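PDB 1WS6: methyltransferase from Thermus thermophilus, which probably transfers methyl groups from S-adenosylmethionine to a substrate, perhaps a guanine of ribosomal RNA. Local coordinates for residues A[13-18]-A[83-88]; A[30-35]-A[60-65]. All coordinates share one frame; numbering follows the deposited sequence.

In the fold
Contact 1 and contact 2 lie at different depths of one Rossmann-like methyltransferase domain, their centres about 17 Å apart. Contact 1 is on the surface, about 15 Å from the chain centre, whereas contact 2 is buried at about 10 Å. Helix 54-61 runs between them: Leu57 touches Leu14 and Val83 from contact 1, and Val55, Glu58 and Ala59 pack on Phe32 from contact 2. The two also touch directly, Leu88 CD1 lying 3.8 Å from Ala60 CB. Leu14 and Phe32 each come near, without touching, the glycine-rich Gly51-Gly53-Gly56 pattern, which would be consistent with a cofactor-binding turn.

Contact 1 (A[13-18]-A[83-88]); sequences ALKVPA and VRRTGL
A Schellman motif closes helix 73-86 where Arg85 and Thr86 meet Ala13, Leu14 and Lys15, on and just after one strand of the two-stranded antiparallel sheet formed by 2-3 and 13-14. The evidence for the motif is the positive phi of Gly87 together with the backbone bonds Leu88 N to Val83 O and, more weakly, Gly87 N to Arg84 O. The backbones stay well separated, with 7.6 Å between Leu14 CA and Arg85 CA, and side chains fill the interval. Arg85 contributes most: its chain bends at chi3 (83°), which brings one face of the guanidinium to Ala13 O. That oxygen lies over the face, shifted toward NH1, 3.0 Å from Arg85 CZ. Because the oxygen sits above the plane, the N-H groups point poorly at it, so the attraction is probably electrostatic rather than a directed bond. On the same strand, Ala13 CB reaches Arg85 NH2 at 4.0 Å. Lys15 crosses Arg85 at a slant, its CG 3.9 Å from Arg85 CD, while Lys15 NZ arrives near the plane of the guanidinium at its edge, 3.4 Å from Arg85 NE. The inner half is apolar: the Leu14 methyl CD2 meets the Thr86 methyl CG2 at 3.5 Å, and Leu57 and Ile4 also pack against Leu14. Thr86 turns its hydroxyl back to its own helix, where OG1 bonds to Asn82 O. Asn82 also ties the strand side down, since its OD1 accepts from Lys15 N. The chemistry is therefore divided, with methyl packing inside and two cationic groups outside. Their proximity as two donors probably costs some energy, which the Ala13 carbonyl and a weak, long ion pair from Lys15 NZ to Glu81 may partly offset.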
# COMPACT_ATOMS: atom_id res chain seq x y z
N ALA A 13 -10.47 12.25 8.21
CA ALA A 13 -11.26 11.03 8.07
C ALA A 13 -11.35 10.61 6.60
O ALA A 13 -11.48 11.45 5.71
CB ALA A 13 -12.66 11.25 8.62
N LEU A 14 -11.28 9.31 6.36
CA LEU A 14 -11.35 8.84 4.99
C LEU A 14 -12.64 8.09 4.76
O LEU A 14 -13.04 7.28 5.59
CB LEU A 14 -10.16 7.93 4.69
CG LEU A 14 -8.78 8.57 4.83
CD1 LEU A 14 -7.69 7.53 4.58
CD2 LEU A 14 -8.67 9.73 3.85
N LYS A 15 -13.31 8.38 3.65
CA LYS A 15 -14.55 7.68 3.33
C LYS A 15 -14.15 6.25 2.99
O LYS A 15 -13.30 6.03 2.11
CB LYS A 15 -15.24 8.32 2.12
CG LYS A 15 -15.70 9.76 2.30
CD LYS A 15 -16.44 10.25 1.04
CE LYS A 15 -16.99 11.69 1.17
NZ LYS A 15 -15.95 12.77 1.08
N VAL A 16 -14.72 5.27 3.67
CA VAL A 16 -14.40 3.87 3.40
C VAL A 16 -15.65 2.99 3.32
O VAL A 16 -16.41 2.88 4.28
CB VAL A 16 -13.46 3.29 4.48
CG1 VAL A 16 -12.17 4.08 4.51
CG2 VAL A 16 -14.13 3.33 5.84
N PRO A 17 -15.87 2.35 2.17
CA PRO A 17 -17.03 1.48 1.96
C PRO A 17 -17.13 0.37 3.02
O PRO A 17 -16.12 -0.22 3.40
CB PRO A 17 -16.81 0.93 0.56
CG PRO A 17 -15.32 0.85 0.47
CD PRO A 17 -14.89 2.17 1.08
N ALA A 18 -18.35 0.11 3.48
CA ALA A 18 -18.58 -0.91 4.51
C ALA A 18 -18.02 -2.28 4.11
O ALA A 18 -18.09 -3.23 4.88
CB ALA A 18 -20.08 -1.03 4.79
N VAL A 83 -8.69 11.67 -1.90
CA VAL A 83 -7.52 12.43 -2.32
C VAL A 83 -7.89 13.90 -2.15
O VAL A 83 -7.06 14.73 -1.77
CB VAL A 83 -7.15 12.10 -3.80
CG1 VAL A 83 -6.27 13.21 -4.39
CG2 VAL A 83 -6.39 10.78 -3.87
N ARG A 84 -9.16 14.21 -2.42
CA ARG A 84 -9.69 15.56 -2.30
C ARG A 84 -9.78 15.99 -0.84
O ARG A 84 -9.24 17.04 -0.46
CB ARG A 84 -11.07 15.65 -2.93
CG ARG A 84 -11.06 15.84 -4.43
CD ARG A 84 -11.01 17.31 -4.82
NE ARG A 84 -12.34 17.88 -4.98
CZ ARG A 84 -12.60 19.09 -5.47
NH1 ARG A 84 -11.60 19.88 -5.86
NH2 ARG A 84 -13.85 19.51 -5.59
N ARG A 85 -10.45 15.19 -0.01
CA ARG A 85 -10.59 15.53 1.41
C ARG A 85 -9.23 15.77 2.06
O ARG A 85 -9.08 16.70 2.84
CB ARG A 85 -11.29 14.41 2.17
CG ARG A 85 -12.69 14.07 1.70
CD ARG A 85 -13.29 12.87 2.47
NE ARG A 85 -13.90 13.24 3.75
CZ ARG A 85 -13.22 13.67 4.82
NH1 ARG A 85 -11.90 13.79 4.77
NH2 ARG A 85 -13.86 13.98 5.94
N THR A 86 -8.25 14.94 1.73
CA THR A 86 -6.94 15.08 2.32
C THR A 86 -6.11 16.17 1.65
O THR A 86 -5.14 16.66 2.22
CB THR A 86 -6.16 13.74 2.25
OG1 THR A 86 -5.78 13.47 0.90
CG2 THR A 86 -7.02 12.60 2.77
N GLY A 87 -6.52 16.57 0.45
CA GLY A 87 -5.80 17.61 -0.25
C GLY A 87 -4.39 17.17 -0.56
O GLY A 87 -3.48 17.98 -0.70
N LEU A 88 -4.20 15.86 -0.66
CA LEU A 88 -2.89 15.32 -0.97
C LEU A 88 -2.74 15.11 -2.47
O LEU A 88 -3.73 14.96 -3.20
CB LEU A 88 -2.69 13.99 -0.23
CG LEU A 88 -2.55 14.12 1.28
CD1 LEU A 88 -2.29 12.76 1.89
CD2 LEU A 88 -1.41 15.07 1.60

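Contact 2 (A[30-35]-A[60-65]); sequences ALFDYL and ASEGWE
Phe32 and Glu62 mark the nearest backbone approach, their CA atoms 8.7 Å apart, where helix 25-38 passes the end of helix 54-61. Residues 30-35 are helical throughout; 60-65 leave the helix at Glu62 and turn at Gly63, the C-prime residue of a Schellman motif with bonds from Trp64 N to Ala59 O and from Gly63 N to Ala60 O. At a phi of 96° and a psi of 4°, a side chain at Gly63 would run into the preceding carbonyl oxygen, so the turn itself calls for glycine. Glu62 extends beyond CG and sets its carboxylate against the base of the Phe32 side chain. Both oxygens share this touch: OE1 and OE2 each lie 3.6 Å from Phe32 CB, and OE2 is 3.7 Å from Phe32 CG. The carboxylate plane is turned 63° from the ring plane. The polar end is held elsewhere, for Glu62 OE1 forms a salt bridge to Arg36 NH2, and Arg36 pairs through NH1 with Asp33 OD1. Glu58 brings a second carboxylate close to Glu62 OE2, which may raise the proton affinity of one of the pair. Replacing Glu62 by an alanine would probably cost Arg36 one of its two carboxylate partners and open a gap beside Phe32 CB. Farther along, Trp64 directs the edge of its indole at helix 25-38: CZ2 lies 4.2 Å from Leu35 O, near the ring plane, and 4.4 Å from Leu35 CB. Trp64 also packs on Thr112 and Val113 of strand 111-116. Helix 54-61 thus ends in the tight turn that leads into strand 65-69, completing the beta-alpha-beta crossover from strand 44-48, a unit characteristic of Rossmann-like methyltransferases with strand order 3-2-1-4-5-7-6.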
# COMPACT_ATOMS: atom_id res chain seq x y z
N ALA A 30 2.40 1.12 12.94
CA ALA A 30 3.71 0.48 13.09
C ALA A 30 4.48 0.50 11.79
O ALA A 30 5.67 0.84 11.77
CB ALA A 30 3.55 -0.96 13.60
N LEU A 31 3.82 0.15 10.69
CA LEU A 31 4.49 0.14 9.40
C LEU A 31 5.18 1.47 9.11
O LEU A 31 6.35 1.50 8.73
CB LEU A 31 3.50 -0.17 8.27
CG LEU A 31 4.21 -0.06 6.91
CD1 LEU A 31 5.38 -1.04 6.88
CD2 LEU A 31 3.26 -0.33 5.78
N PHE A 32 4.46 2.57 9.30
CA PHE A 32 5.05 3.87 9.02
C PHE A 32 6.07 4.37 10.05
O PHE A 32 6.97 5.13 9.69
CB PHE A 32 3.93 4.89 8.76
CG PHE A 32 3.27 4.69 7.42
CD1 PHE A 32 3.90 5.10 6.26
CD2 PHE A 32 2.08 3.98 7.31
CE1 PHE A 32 3.38 4.81 5.01
CE2 PHE A 32 1.55 3.69 6.06
CZ PHE A 32 2.21 4.10 4.91
N ASP A 33 5.95 3.94 11.30
CA ASP A 33 6.94 4.36 12.30
C ASP A 33 8.26 3.82 11.78
O ASP A 33 9.29 4.49 11.84
CB ASP A 33 6.70 3.71 13.67
CG ASP A 33 5.58 4.35 14.45
OD1 ASP A 33 5.18 5.49 14.13
OD2 ASP A 33 5.11 3.70 15.41
N TYR A 34 8.21 2.60 11.26
CA TYR A 34 9.38 1.93 10.71
C TYR A 34 9.85 2.59 9.42
O TYR A 34 11.03 2.87 9.25
CB TYR A 34 9.06 0.47 10.44
CG TYR A 34 10.20 -0.28 9.80
CD1 TYR A 34 11.35 -0.58 10.52
CD2 TYR A 34 10.14 -0.66 8.46
CE1 TYR A 34 12.41 -1.23 9.93
CE2 TYR A 34 11.20 -1.31 7.86
CZ TYR A 34 12.34 -1.60 8.60
OH TYR A 34 13.40 -2.23 8.01
N LEU A 35 8.92 2.82 8.50
CA LEU A 35 9.23 3.41 7.21
C LEU A 35 9.88 4.78 7.26
O LEU A 35 10.80 5.05 6.48
CB LEU A 35 7.97 3.47 6.35
CG LEU A 35 7.82 2.35 5.31
CD1 LEU A 35 8.50 1.08 5.79
CD2 LEU A 35 6.34 2.12 5.06
N ALA A 60 1.36 9.29 1.20
CA ALA A 60 1.35 10.61 0.59
C ALA A 60 1.41 11.68 1.66
O ALA A 60 2.17 12.64 1.56
CB ALA A 60 0.10 10.79 -0.24
N SER A 61 0.61 11.51 2.71
CA SER A 61 0.57 12.47 3.79
C SER A 61 1.90 12.56 4.50
O SER A 61 2.22 13.58 5.10
CB SER A 61 -0.51 12.08 4.81
OG SER A 61 -0.52 12.98 5.90
N GLU A 62 2.69 11.50 4.42
CA GLU A 62 3.97 11.51 5.10
C GLU A 62 5.16 11.86 4.23
O GLU A 62 6.30 11.63 4.62
CB GLU A 62 4.18 10.17 5.82
CG GLU A 62 3.31 10.05 7.07
CD GLU A 62 3.53 8.78 7.85
OE1 GLU A 62 4.70 8.37 8.06
OE2 GLU A 62 2.52 8.18 8.28
N GLY A 63 4.89 12.43 3.07
CA GLY A 63 5.97 12.85 2.19
C GLY A 63 6.40 11.91 1.08
O GLY A 63 7.36 12.20 0.37
N TRP A 64 5.71 10.79 0.91
CA TRP A 64 6.05 9.86 -0.16
C TRP A 64 5.35 10.29 -1.44
O TRP A 64 4.33 10.97 -1.39
CB TRP A 64 5.57 8.45 0.17
CG TRP A 64 6.28 7.82 1.30
CD1 TRP A 64 6.02 7.97 2.62
CD2 TRP A 64 7.42 6.96 1.20
NE1 TRP A 64 6.93 7.26 3.37
CE2 TRP A 64 7.80 6.63 2.52
CE3 TRP A 64 8.15 6.44 0.14
CZ2 TRP A 64 8.89 5.81 2.79
CZ3 TRP A 64 9.23 5.63 0.41
CH2 TRP A 64 9.59 5.32 1.72
N GLU A 65 5.91 9.90 -2.58
CA GLU A 65 5.31 10.18 -3.88
C GLU A 65 4.51 8.89 -4.11
O GLU A 65 5.06 7.88 -4.56
CB GLU A 65 6.39 10.35 -4.95
CG GLU A 65 5.86 10.96 -6.25
CD GLU A 65 6.89 10.94 -7.38
OE1 GLU A 65 8.07 11.29 -7.12
OE2 GLU A 65 6.52 10.60 -8.52